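Long-range contacts in putative hexose oxidase (Nonomuraea sp. ATCC 39727, PDB 5AWV), which carries a covalently bound FAD and, as a hexose oxidase acting on glycopeptide antibiotics, probably oxidises the sugar of teicoplanin-type compounds: residues L375-Q379 and V452-T456; Q419-K425 and D467-Y473; H62-S66 and S109-E113. All blocks are in the same frame, centred on the assembly; numbering follows the deposited sequence.

Contact 1: residues L375-Q379 and V452-T456; sequences LTDRQ and VYAET. With N1L (2-amino-2-deoxy-beta-D-glucopyranuronic acid), chain B.
Two helix ends meet here. Leu375 and Thr376 form the extended lead-in (psi 139° and 170°) to helix 377-387, while Val452 ends helix 438-452 and Tyr453 is the first residue to leave helical angles, its phi/psi of -100/29 opening a tight bend in which Thr456 N bonds to Tyr453 O at 3.0 Å. The nearest CA atoms across the two segments, Gln379 and Val452, are 4.9 Å apart. Thr376, in rotamer p, is the N-cap: its OG1 accepts from Gln379 N at 3.1 Å. Leu375, with an m,t side chain, brings CD2 to 4.2 Å from Val452 CG1, and Tyr428 of strand 424-432 touches both residues. The side chain of Gln379, m at chi1, lies along Val452 and Tyr453, whose hydroxyl is hydrogen-bonded to Tyr428. At the solvent edge Arg378 NH1 stands 3.2 Å from Glu455 OE2, a salt bridge in which the oxygen sits over the guanidinium face. The same NH1 donates in plane to O6B of the aminoglucuronic acid N1L, also at 3.2 Å, while NH2 bonds to the backbone of a bound peptide. Arg378 therefore meets Glu455 through charge alone and spends directed hydrogen bonds on that peptide and on an aminoglucuronic acid.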
loop_
_atom_site.group_PDB
_atom_site.type_symbol
_atom_site.label_atom_id
_atom_site.label_comp_id
_atom_site.label_asym_id
_atom_site.label_seq_id
_atom_site.Cartn_x
_atom_site.Cartn_y
_atom_site.Cartn_z
ATOM N N LEU A 375 -0.035 -10.913 -22.807
ATOM C CA LEU A 375 0.776 -12.112 -22.778
ATOM C C LEU A 375 0.796 -12.795 -24.147
ATOM O O LEU A 375 -0.204 -12.870 -24.835
ATOM C CB LEU A 375 0.263 -13.081 -21.720
ATOM C CG LEU A 375 0.465 -12.708 -20.247
ATOM C CD1 LEU A 375 -0.286 -13.660 -19.291
ATOM C CD2 LEU A 375 1.950 -12.664 -19.809
ATOM N N THR A 376 1.946 -13.285 -24.563
ATOM C CA THR A 376 2.100 -13.881 -25.881
ATOM C C THR A 376 1.479 -15.258 -25.813
ATOM O O THR A 376 1.105 -15.801 -24.722
ATOM C CB THR A 376 3.601 -14.082 -26.255
ATOM O OG1 THR A 376 4.152 -15.093 -25.414
ATOM C CG2 THR A 376 4.336 -12.780 -26.158
ATOM N N ASP A 377 1.343 -15.853 -26.989
ATOM C CA ASP A 377 0.775 -17.175 -27.058
ATOM C C ASP A 377 1.564 -18.202 -26.260
ATOM O O ASP A 377 0.969 -19.032 -25.618
ATOM C CB ASP A 377 0.655 -17.623 -28.516
ATOM C CG ASP A 377 -0.280 -16.729 -29.343
ATOM O OD1 ASP A 377 -1.127 -15.983 -28.756
ATOM O OD2 ASP A 377 -0.123 -16.742 -30.593
ATOM N N ARG A 378 2.887 -18.082 -26.255
ATOM C CA ARG A 378 3.774 -18.978 -25.514
ATOM C C ARG A 378 3.693 -18.763 -24.030
ATOM O O ARG A 378 3.732 -19.683 -23.239
ATOM C CB ARG A 378 5.198 -18.821 -26.005
ATOM C CG ARG A 378 5.311 -19.094 -27.519
ATOM C CD ARG A 378 6.736 -19.045 -28.064
ATOM N NE ARG A 378 7.518 -20.172 -27.594
ATOM C CZ ARG A 378 8.771 -20.437 -27.943
ATOM N NH1 ARG A 378 9.426 -19.672 -28.837
ATOM N NH2 ARG A 378 9.376 -21.488 -27.403
ATOM N N GLN A 379 3.454 -17.529 -23.641
ATOM C CA GLN A 379 3.236 -17.188 -22.242
ATOM C C GLN A 379 1.920 -17.687 -21.754
ATOM O O GLN A 379 1.813 -18.194 -20.654
ATOM C CB GLN A 379 3.380 -15.674 -22.038
ATOM C CG GLN A 379 4.854 -15.183 -22.191
ATOM C CD GLN A 379 5.025 -13.692 -21.961
ATOM O OE1 GLN A 379 5.857 -13.277 -21.172
ATOM N NE2 GLN A 379 4.270 -12.907 -22.635
ATOM N N VAL A 452 6.780 -18.450 -17.605
ATOM C CA VAL A 452 6.203 -17.300 -18.308
ATOM C C VAL A 452 7.273 -16.399 -18.889
ATOM O O VAL A 452 7.179 -16.016 -20.044
ATOM C CB VAL A 452 5.230 -16.523 -17.376
ATOM C CG1 VAL A 452 4.801 -15.204 -17.976
ATOM C CG2 VAL A 452 4.042 -17.362 -17.086
ATOM N N TYR A 453 8.320 -16.122 -18.096
ATOM C CA TYR A 453 9.363 -15.190 -18.475
ATOM C C TYR A 453 10.625 -15.907 -18.990
ATOM O O TYR A 453 11.705 -15.305 -19.029
ATOM C CB TYR A 453 9.670 -14.182 -17.339
ATOM C CG TYR A 453 8.430 -13.316 -17.022
ATOM C CD1 TYR A 453 7.912 -12.410 -17.964
ATOM C CD2 TYR A 453 7.755 -13.464 -15.830
ATOM C CE1 TYR A 453 6.778 -11.650 -17.690
ATOM C CE2 TYR A 453 6.590 -12.739 -15.601
ATOM C CZ TYR A 453 6.151 -11.845 -16.508
ATOM O OH TYR A 453 4.986 -11.146 -16.207
ATOM N N ALA A 454 10.442 -17.100 -19.583
ATOM C CA ALA A 454 11.595 -17.954 -19.950
ATOM C C ALA A 454 12.495 -17.363 -21.021
ATOM O O ALA A 454 13.727 -17.533 -20.982
ATOM C CB ALA A 454 11.165 -19.395 -20.293
ATOM N N GLU A 455 11.927 -16.590 -21.902
ATOM C CA GLU A 455 12.703 -15.996 -22.972
ATOM C C GLU A 455 13.588 -14.806 -22.492
ATOM O O GLU A 455 14.522 -14.429 -23.169
ATOM C CB GLU A 455 11.798 -15.570 -24.126
ATOM C CG GLU A 455 11.146 -16.732 -24.888
ATOM C CD GLU A 455 10.637 -16.328 -26.308
ATOM O OE1 GLU A 455 10.323 -15.128 -26.578
ATOM O OE2 GLU A 455 10.543 -17.202 -27.185
ATOM N N THR A 456 13.335 -14.235 -21.323
ATOM C CA THR A 456 14.185 -13.114 -20.797
ATOM C C THR A 456 14.649 -13.419 -19.387
ATOM O O THR A 456 14.457 -12.628 -18.439
ATOM C CB THR A 456 13.402 -11.808 -20.771
ATOM O OG1 THR A 456 12.187 -11.991 -20.022
ATOM C CG2 THR A 456 13.088 -11.387 -22.183
HETATM C C1 N1L B . 9.485 -19.669 -32.489
HETATM C C2 N1L B . 10.605 -19.519 -33.637
HETATM C C3 N1L B . 11.668 -18.392 -33.225
HETATM C C4 N1L B . 10.984 -17.124 -32.692
HETATM C C5 N1L B . 9.965 -17.522 -31.564
HETATM C C6 N1L B . 9.402 -16.267 -30.843
HETATM N N2 N1L B . 11.276 -20.495 -34.240
HETATM O O3 N1L B . 12.365 -18.148 -34.456
HETATM O O4 N1L B . 12.085 -16.315 -32.158
HETATM O O5 N1L B . 8.874 -18.394 -32.115
HETATM O O6B N1L B . 8.525 -16.738 -29.786
HETATM O O6A N1L B . 8.792 -15.389 -31.806
#

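Contact 2: residues Q419-K425 and D467-Y473; sequences QRDAILK and DGAYINY. With FAD (flavin-adenine dinucleotide), chain M; N1L (2-amino-2-deoxy-beta-D-glucopyranuronic acid), chain C.
Hydrogen bonding begins at the segments' nearest CA pair, Gln419 and Asp467, 6.6 Å apart. Gln419 (chi1 m, chi2 93°) points its amide across the gap, so that NE2 donates to Asp467 O at 2.9 Å and weakly to Ala469 O at 3.3 Å. Between these carbonyls the chain turns through Gly468, at phi 73°. Farther on, a type I turn from Tyr470 to Tyr473 is closed by Tyr473 N to Tyr470 O at 2.9 Å.

Charge and water define the outer end. Asp421 OD1 and Asp467 OD2, 4.2 Å apart, would repel each other, but two waters bridge them: water 1 lies 2.6 Å from both oxygens, water 2 3.0 Å from Asp421 OD1 and 2.6 Å from Asp467 OD2. Arg372 and Lys496 supply the compensating charges.

A cation-pi interaction defines the inner end. After the classic bulge at Ile423 and Leu424, Lys425 (m,t,t,t) extends NZ to 3.1 Å from the Tyr470 ring centroid, 8° off the normal; Tyr370 accepts a hydrogen bond from this ammonium. Lys425 CD also lies 4.4 Å from Tyr473 CE2.

Cofactor contacts follow from the turn: Tyr470 (chi1 t) donates OH to FAD O2 at 2.5 Å, and Asn472 OD1 accepts from FAD O4' at 2.8 Å. The whole is a flavin-site wall of the berberine-bridge-enzyme type, with Tyr473 beside isoalloxazine and sugar alike, the sugar's O4 over one ring face.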
loop_
_atom_site.group_PDB
_atom_site.type_symbol
_atom_site.label_atom_id
_atom_site.label_comp_id
_atom_site.label_asym_id
_atom_site.label_seq_id
_atom_site.Cartn_x
_atom_site.Cartn_y
_atom_site.Cartn_z
ATOM N N GLN A 419 6.769 3.145 -15.323
ATOM C CA GLN A 419 5.846 2.434 -16.216
ATOM C C GLN A 419 4.618 3.254 -16.441
ATOM O O GLN A 419 3.696 3.232 -15.639
ATOM C CB GLN A 419 5.465 1.043 -15.647
ATOM C CG GLN A 419 6.650 0.132 -15.541
ATOM C CD GLN A 419 7.346 0.162 -14.173
ATOM O OE1 GLN A 419 7.005 0.942 -13.288
ATOM N NE2 GLN A 419 8.264 -0.757 -13.968
ATOM N N ARG A 420 4.636 4.006 -17.534
ATOM C CA ARG A 420 3.601 4.951 -17.859
ATOM C C ARG A 420 2.999 4.681 -19.231
ATOM O O ARG A 420 2.365 5.542 -19.852
ATOM C CB ARG A 420 4.127 6.394 -17.714
ATOM C CG ARG A 420 4.425 6.792 -16.290
ATOM C CD ARG A 420 3.186 6.839 -15.403
ATOM N NE ARG A 420 3.488 7.439 -14.098
ATOM C CZ ARG A 420 2.612 7.953 -13.249
ATOM N NH1 ARG A 420 1.327 7.968 -13.527
ATOM N NH2 ARG A 420 3.050 8.489 -12.077
ATOM N N ASP A 421 3.107 3.445 -19.680
ATOM C CA ASP A 421 2.282 3.006 -20.834
ATOM C C ASP A 421 1.805 1.583 -20.726
ATOM O O ASP A 421 1.428 0.998 -21.737
ATOM C CB ASP A 421 2.945 3.277 -22.195
ATOM C CG ASP A 421 3.942 2.276 -22.551
ATOM O OD1 ASP A 421 4.489 1.599 -21.664
ATOM O OD2 ASP A 421 4.173 2.115 -23.751
ATOM N N ALA A 422 1.740 1.054 -19.499
ATOM C CA ALA A 422 1.242 -0.276 -19.262
ATOM C C ALA A 422 -0.281 -0.319 -19.337
ATOM O O ALA A 422 -0.974 0.693 -19.190
ATOM C CB ALA A 422 1.732 -0.775 -17.890
ATOM N N ILE A 423 -0.797 -1.517 -19.604
ATOM C CA ILE A 423 -2.243 -1.775 -19.680
ATOM C C ILE A 423 -2.706 -2.701 -18.537
ATOM O O ILE A 423 -3.887 -2.670 -18.160
ATOM C CB ILE A 423 -2.611 -2.387 -21.052
ATOM C CG1 ILE A 423 -1.978 -3.795 -21.300
ATOM C CG2 ILE A 423 -2.187 -1.472 -22.153
ATOM C CD1 ILE A 423 -2.472 -4.529 -22.595
ATOM N N LEU A 424 -1.804 -3.535 -18.004
ATOM C CA LEU A 424 -2.173 -4.508 -16.937
ATOM C C LEU A 424 -1.046 -4.635 -15.965
ATOM O O LEU A 424 0.149 -4.554 -16.361
ATOM C CB LEU A 424 -2.422 -5.885 -17.595
ATOM C CG LEU A 424 -3.654 -5.983 -18.501
ATOM C CD1 LEU A 424 -3.533 -7.173 -19.466
ATOM C CD2 LEU A 424 -4.887 -6.103 -17.641
ATOM N N LYS A 425 -1.377 -4.952 -14.721
ATOM C CA LYS A 425 -0.387 -5.426 -13.846
ATOM C C LYS A 425 -0.689 -6.912 -13.733
ATOM O O LYS A 425 -1.873 -7.328 -13.652
ATOM C CB LYS A 425 -0.395 -4.770 -12.485
ATOM C CG LYS A 425 -0.247 -3.200 -12.499
ATOM C CD LYS A 425 0.453 -2.740 -11.197
ATOM C CE LYS A 425 0.363 -1.189 -11.128
ATOM N NZ LYS A 425 1.329 -0.666 -10.142
ATOM N N ASP A 467 7.129 -4.737 -18.865
ATOM C CA ASP A 467 7.742 -3.512 -18.404
ATOM C C ASP A 467 8.242 -3.488 -16.973
ATOM O O ASP A 467 8.115 -2.495 -16.294
ATOM C CB ASP A 467 6.826 -2.304 -18.720
ATOM C CG ASP A 467 7.612 -1.065 -19.057
ATOM O OD1 ASP A 467 8.791 -1.203 -19.509
ATOM O OD2 ASP A 467 7.133 0.061 -18.807
ATOM N N GLY A 468 8.912 -4.562 -16.576
ATOM C CA GLY A 468 9.438 -4.719 -15.256
ATOM C C GLY A 468 8.385 -4.984 -14.185
ATOM O O GLY A 468 7.408 -5.636 -14.482
ATOM N N ALA A 469 8.581 -4.426 -12.986
ATOM C CA ALA A 469 7.817 -4.725 -11.821
ATOM C C ALA A 469 7.559 -3.503 -10.964
ATOM O O ALA A 469 8.140 -2.482 -11.202
ATOM C CB ALA A 469 8.467 -5.861 -11.030
ATOM N N TYR A 470 6.577 -3.651 -10.072
ATOM C CA TYR A 470 5.986 -2.618 -9.292
ATOM C C TYR A 470 6.555 -2.768 -7.845
ATOM O O TYR A 470 6.390 -3.820 -7.208
ATOM C CB TYR A 470 4.509 -2.796 -9.287
ATOM C CG TYR A 470 3.720 -1.921 -8.331
ATOM C CD1 TYR A 470 3.987 -0.559 -8.198
ATOM C CD2 TYR A 470 2.665 -2.445 -7.601
ATOM C CE1 TYR A 470 3.238 0.234 -7.338
ATOM C CE2 TYR A 470 1.876 -1.654 -6.774
ATOM C CZ TYR A 470 2.130 -0.303 -6.654
ATOM O OH TYR A 470 1.335 0.444 -5.795
ATOM N N ILE A 471 7.224 -1.735 -7.346
ATOM C CA ILE A 471 7.927 -1.788 -6.006
ATOM C C ILE A 471 7.028 -1.975 -4.809
ATOM O O ILE A 471 7.485 -2.466 -3.842
ATOM C CB ILE A 471 8.871 -0.530 -5.813
ATOM C CG1 ILE A 471 9.864 -0.698 -4.663
ATOM C CG2 ILE A 471 8.079 0.704 -5.565
ATOM C CD1 ILE A 471 10.916 -1.784 -4.900
ATOM N N ASN A 472 5.724 -1.689 -4.934
ATOM C CA ASN A 472 4.793 -2.066 -3.847
ATOM C C ASN A 472 4.415 -3.511 -3.773
ATOM O O ASN A 472 3.804 -3.949 -2.759
ATOM C CB ASN A 472 3.531 -1.176 -3.841
ATOM C CG ASN A 472 3.591 -0.029 -2.860
ATOM O OD1 ASN A 472 4.302 -0.069 -1.864
ATOM N ND2 ASN A 472 2.814 0.999 -3.138
ATOM N N TYR A 473 4.804 -4.245 -4.820
ATOM C CA TYR A 473 4.811 -5.721 -4.795
ATOM C C TYR A 473 6.222 -6.303 -4.795
ATOM O O TYR A 473 6.639 -7.056 -5.716
ATOM C CB TYR A 473 4.093 -6.221 -6.042
ATOM C CG TYR A 473 2.679 -5.855 -6.240
ATOM C CD1 TYR A 473 1.843 -5.405 -5.213
ATOM C CD2 TYR A 473 2.166 -5.870 -7.577
ATOM C CE1 TYR A 473 0.524 -5.033 -5.472
ATOM C CE2 TYR A 473 0.817 -5.535 -7.849
ATOM C CZ TYR A 473 -0.016 -5.134 -6.803
ATOM O OH TYR A 473 -1.390 -4.795 -7.138
HETATM P PA FAD M . 4.524 -1.799 5.891
HETATM O O1A FAD M . 4.797 -3.289 5.897
HETATM O O2A FAD M . 4.193 -1.090 7.121
HETATM O O5B FAD M . 5.695 -1.033 5.155
HETATM C C5B FAD M . 6.222 -1.428 3.842
HETATM C C4B FAD M . 7.590 -0.855 3.647
HETATM O O4B FAD M . 7.615 0.577 3.668
HETATM C C3B FAD M . 8.658 -1.288 4.665
HETATM O O3B FAD M . 10.005 -1.318 4.134
HETATM C C2B FAD M . 8.480 -0.193 5.671
HETATM O O2B FAD M . 9.595 -0.112 6.495
HETATM C C1B FAD M . 8.254 1.020 4.833
HETATM N N9A FAD M . 7.507 2.027 5.549
HETATM C C8A FAD M . 6.326 1.949 6.176
HETATM N N7A FAD M . 5.929 3.148 6.657
HETATM C C5A FAD M . 6.857 4.033 6.321
HETATM C C6A FAD M . 7.085 5.470 6.587
HETATM N N6A FAD M . 6.177 6.127 7.301
HETATM N N1A FAD M . 8.207 6.031 6.044
HETATM C C2A FAD M . 9.117 5.296 5.341
HETATM N N3A FAD M . 9.000 3.963 5.093
HETATM C C4A FAD M . 7.917 3.316 5.612
HETATM N N1 FAD M . -0.883 -2.114 -3.512
HETATM C C2 FAD M . -1.520 -1.423 -4.504
HETATM O O2 FAD M . -0.920 -0.483 -5.073
HETATM N N3 FAD M . -2.782 -1.693 -4.875
HETATM C C4 FAD M . -3.551 -2.575 -4.204
HETATM O O4 FAD M . -4.740 -2.787 -4.530
HETATM C C4X FAD M . -2.950 -3.333 -3.098
HETATM N N5 FAD M . -3.659 -4.259 -2.360
HETATM C C5X FAD M . -3.132 -4.893 -1.268
HETATM C C6 FAD M . -3.953 -5.769 -0.529
HETATM C C7 FAD M . -3.294 -6.460 0.523
HETATM C C7M FAD M . -4.116 -7.475 1.359
HETATM C C8 FAD M . -1.847 -6.217 0.907
HETATM C C8M FAD M . -1.264 -6.760 2.190
HETATM C C9 FAD M . -1.114 -5.272 0.155
HETATM C C9A FAD M . -1.683 -4.640 -0.911
HETATM N N10 FAD M . -0.975 -3.703 -1.711
HETATM C C10 FAD M . -1.563 -3.021 -2.764
HETATM C "C1'" FAD M . 0.477 -3.429 -1.452
HETATM C "C2'" FAD M . 0.705 -2.237 -0.601
HETATM O "O2'" FAD M . 0.568 -1.113 -1.450
HETATM C "C3'" FAD M . 2.117 -2.363 -0.168
HETATM O "O3'" FAD M . 2.192 -3.606 0.532
HETATM C "C4'" FAD M . 2.503 -1.182 0.765
HETATM O "O4'" FAD M . 3.929 -1.085 0.742
HETATM C "C5'" FAD M . 2.047 -1.504 2.166
HETATM O "O5'" FAD M . 2.273 -0.378 3.036
HETATM P P FAD M . 2.141 -0.580 4.587
HETATM O O1P FAD M . 2.316 0.689 5.266
HETATM O O2P FAD M . 0.896 -1.328 4.979
HETATM O O3P FAD M . 3.306 -1.655 4.811
HETATM C C1 N1L C . -4.342 -9.103 -2.217
HETATM C C2 N1L C . -3.328 -10.287 -2.638
HETATM C C3 N1L C . -1.931 -9.768 -3.031
HETATM C C4 N1L C . -2.124 -8.749 -4.134
HETATM C C5 N1L C . -2.890 -7.524 -3.562
HETATM C C6 N1L C . -3.017 -6.362 -4.581
HETATM N N2 N1L C . -3.154 -11.302 -1.602
HETATM O O3 N1L C . -1.065 -10.875 -3.573
HETATM O O4 N1L C . -0.798 -8.352 -4.754
HETATM O O5 N1L C . -4.265 -7.941 -3.199
HETATM O O6B N1L C . -4.167 -6.424 -5.418
HETATM O O6A N1L C . -1.986 -6.382 -5.485
HETATM O O HOH W 1 4.719 0.922 -19.144
HETATM O O HOH W 2 7.339 1.884 -20.667
#

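Contact 3: residues H62-S66 and S109-E113; sequences HLVGS and SLLTE
Three leucines in the same m,t rotamer, with Val64, fill this junction. Segment 62-66 leaves strand 60-63 in extended form, turns at Gly65 (phi/psi -114/8) and reaches Ser66, the N-cap of helix 67-80. Segment 109-113 bends through Ser109 and Leu110, near -50/-38 and -77/-14, before Leu111 straightens at -92/89. The nearest CA atoms across the segments, Gly65 and Leu110, are 5.2 Å apart.

Leu110 (m,t) points its CA-to-CB bond toward the other segment: CB lies 3.7 Å from Val64 O and 4.2 Å from Gly65 CA, while CD1 reaches to 4.2 Å from Leu63 CB. Leu63, also m,t, starts sideways but carries CD2 to 4.3 Å from Ser109 CB. Leu111 repeats the m,t form and lies along the turn, CG 3.7 Å from Val64 O, CD1 4.3 Å from Val64 CG2, and CD2 3.5 Å from Gly65 O and 3.7 Å from Ser66 N. Val64, with chi1 m, also packs on Val70 and Ala73 of helix 67-80. Ser66 takes rotamer p and caps Gln69 N through OG.

Water 3 joins the backbones, donating to Val64 O and accepting from Leu110 N, each at 2.7 Å. Leu110 and Ser109 also pack against a second subunit. Strand 60-63, helix 67-80 and strand 104-107 belong to the alpha/beta part of a PCMH-type FAD-binding domain, and this contact joins the C-terminal exits of two neighbouring parallel strands.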
loop_
_atom_site.group_PDB
_atom_site.type_symbol
_atom_site.label_atom_id
_atom_site.label_comp_id
_atom_site.label_asym_id
_atom_site.label_seq_id
_atom_site.Cartn_x
_atom_site.Cartn_y
_atom_site.Cartn_z
ATOM N N HIS A 62 9.043 0.935 19.071
ATOM C CA HIS A 62 8.885 2.298 19.488
ATOM C C HIS A 62 7.642 2.894 18.860
ATOM O O HIS A 62 7.577 3.143 17.607
ATOM C CB HIS A 62 10.158 3.031 19.055
ATOM C CG HIS A 62 10.586 4.133 19.948
ATOM N ND1 HIS A 62 11.876 4.626 19.944
ATOM C CD2 HIS A 62 9.890 4.896 20.823
ATOM C CE1 HIS A 62 11.958 5.624 20.803
ATOM N NE2 HIS A 62 10.765 5.815 21.339
ATOM N N LEU A 63 6.644 3.103 19.710
ATOM C CA LEU A 63 5.430 3.819 19.310
ATOM C C LEU A 63 5.640 5.282 19.385
ATOM O O LEU A 63 6.090 5.790 20.430
ATOM C CB LEU A 63 4.276 3.461 20.263
ATOM C CG LEU A 63 3.686 2.095 20.042
ATOM C CD1 LEU A 63 2.787 1.666 21.210
ATOM C CD2 LEU A 63 2.894 1.973 18.729
ATOM N N VAL A 64 5.341 5.977 18.288
ATOM C CA VAL A 64 5.601 7.361 18.197
ATOM C C VAL A 64 4.321 8.137 17.785
ATOM O O VAL A 64 3.622 7.736 16.889
ATOM C CB VAL A 64 6.740 7.633 17.192
ATOM C CG1 VAL A 64 8.049 7.079 17.700
ATOM C CG2 VAL A 64 6.427 7.071 15.794
ATOM N N GLY A 65 4.060 9.245 18.454
ATOM C CA GLY A 65 2.870 10.083 18.254
ATOM C C GLY A 65 3.109 11.447 17.700
ATOM O O GLY A 65 2.163 12.230 17.552
ATOM N N SER A 66 4.364 11.735 17.286
ATOM C CA SER A 66 4.685 12.991 16.641
ATOM C C SER A 66 5.950 12.944 15.828
ATOM O O SER A 66 6.724 12.084 16.029
ATOM C CB SER A 66 4.863 14.118 17.688
ATOM O OG SER A 66 6.123 13.980 18.369
ATOM N N SER A 109 1.474 3.512 14.282
ATOM C CA SER A 109 0.056 3.270 14.628
ATOM C C SER A 109 -0.650 4.501 15.228
ATOM O O SER A 109 -1.865 4.729 14.969
ATOM C CB SER A 109 -0.071 2.180 15.680
ATOM O OG SER A 109 0.194 0.878 15.256
ATOM N N LEU A 110 0.070 5.266 16.050
ATOM C CA LEU A 110 -0.518 6.463 16.664
ATOM C C LEU A 110 -0.635 7.652 15.724
ATOM O O LEU A 110 -1.356 8.591 16.067
ATOM C CB LEU A 110 0.245 6.834 17.943
ATOM C CG LEU A 110 0.292 5.824 19.087
ATOM C CD1 LEU A 110 1.175 6.336 20.193
ATOM C CD2 LEU A 110 -1.069 5.545 19.687
ATOM N N LEU A 111 0.029 7.649 14.550
ATOM C CA LEU A 111 -0.028 8.807 13.639
ATOM C C LEU A 111 -1.098 8.728 12.624
ATOM O O LEU A 111 -0.836 8.270 11.513
ATOM C CB LEU A 111 1.308 8.974 12.902
ATOM C CG LEU A 111 2.498 9.428 13.770
ATOM C CD1 LEU A 111 3.870 9.289 13.095
ATOM C CD2 LEU A 111 2.346 10.869 14.283
ATOM N N THR A 112 -2.294 9.218 12.937
ATOM C CA THR A 112 -3.484 8.938 12.135
ATOM C C THR A 112 -4.303 10.209 11.761
ATOM O O THR A 112 -5.483 10.118 11.503
ATOM C CB THR A 112 -4.438 7.972 12.855
ATOM O OG1 THR A 112 -4.831 8.570 14.079
ATOM C CG2 THR A 112 -3.833 6.678 13.136
ATOM N N GLU A 113 -3.714 11.386 11.751
ATOM C CA GLU A 113 -4.485 12.572 11.326
ATOM C C GLU A 113 -4.860 12.555 9.817
ATOM O O GLU A 113 -4.065 12.128 8.976
ATOM C CB GLU A 113 -3.667 13.840 11.625
ATOM C CG GLU A 113 -4.269 15.112 11.020
ATOM C CD GLU A 113 -4.422 16.247 11.994
ATOM O OE1 GLU A 113 -3.698 17.276 11.848
ATOM O OE2 GLU A 113 -5.315 16.106 12.870
HETATM O O HOH W 3 2.726 5.157 16.689
#

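Proximity in the fold need not follow order in the sequence, as these contacts illustrate. From the N terminus, contact 3 comes first: it closes a loop of 42 residues within the FAD-binding domain, joining the exits of strands 60-63 and 104-107, before either of the others opens. Contact 1 then opens at the start of helix 377-387. Contact 2 opens at 419-425, contact 1 closes at 452-456, and contact 2 closes at 467-473, so these two loops cross. Together they tie the seven-stranded sheet to helices 377-387 and 438-452 and to the flavin-side turn. Their centres lie about 17 Å apart, whereas contacts 1 and 3, about 45 Å between centres, occupy opposite sides of the chain's centre.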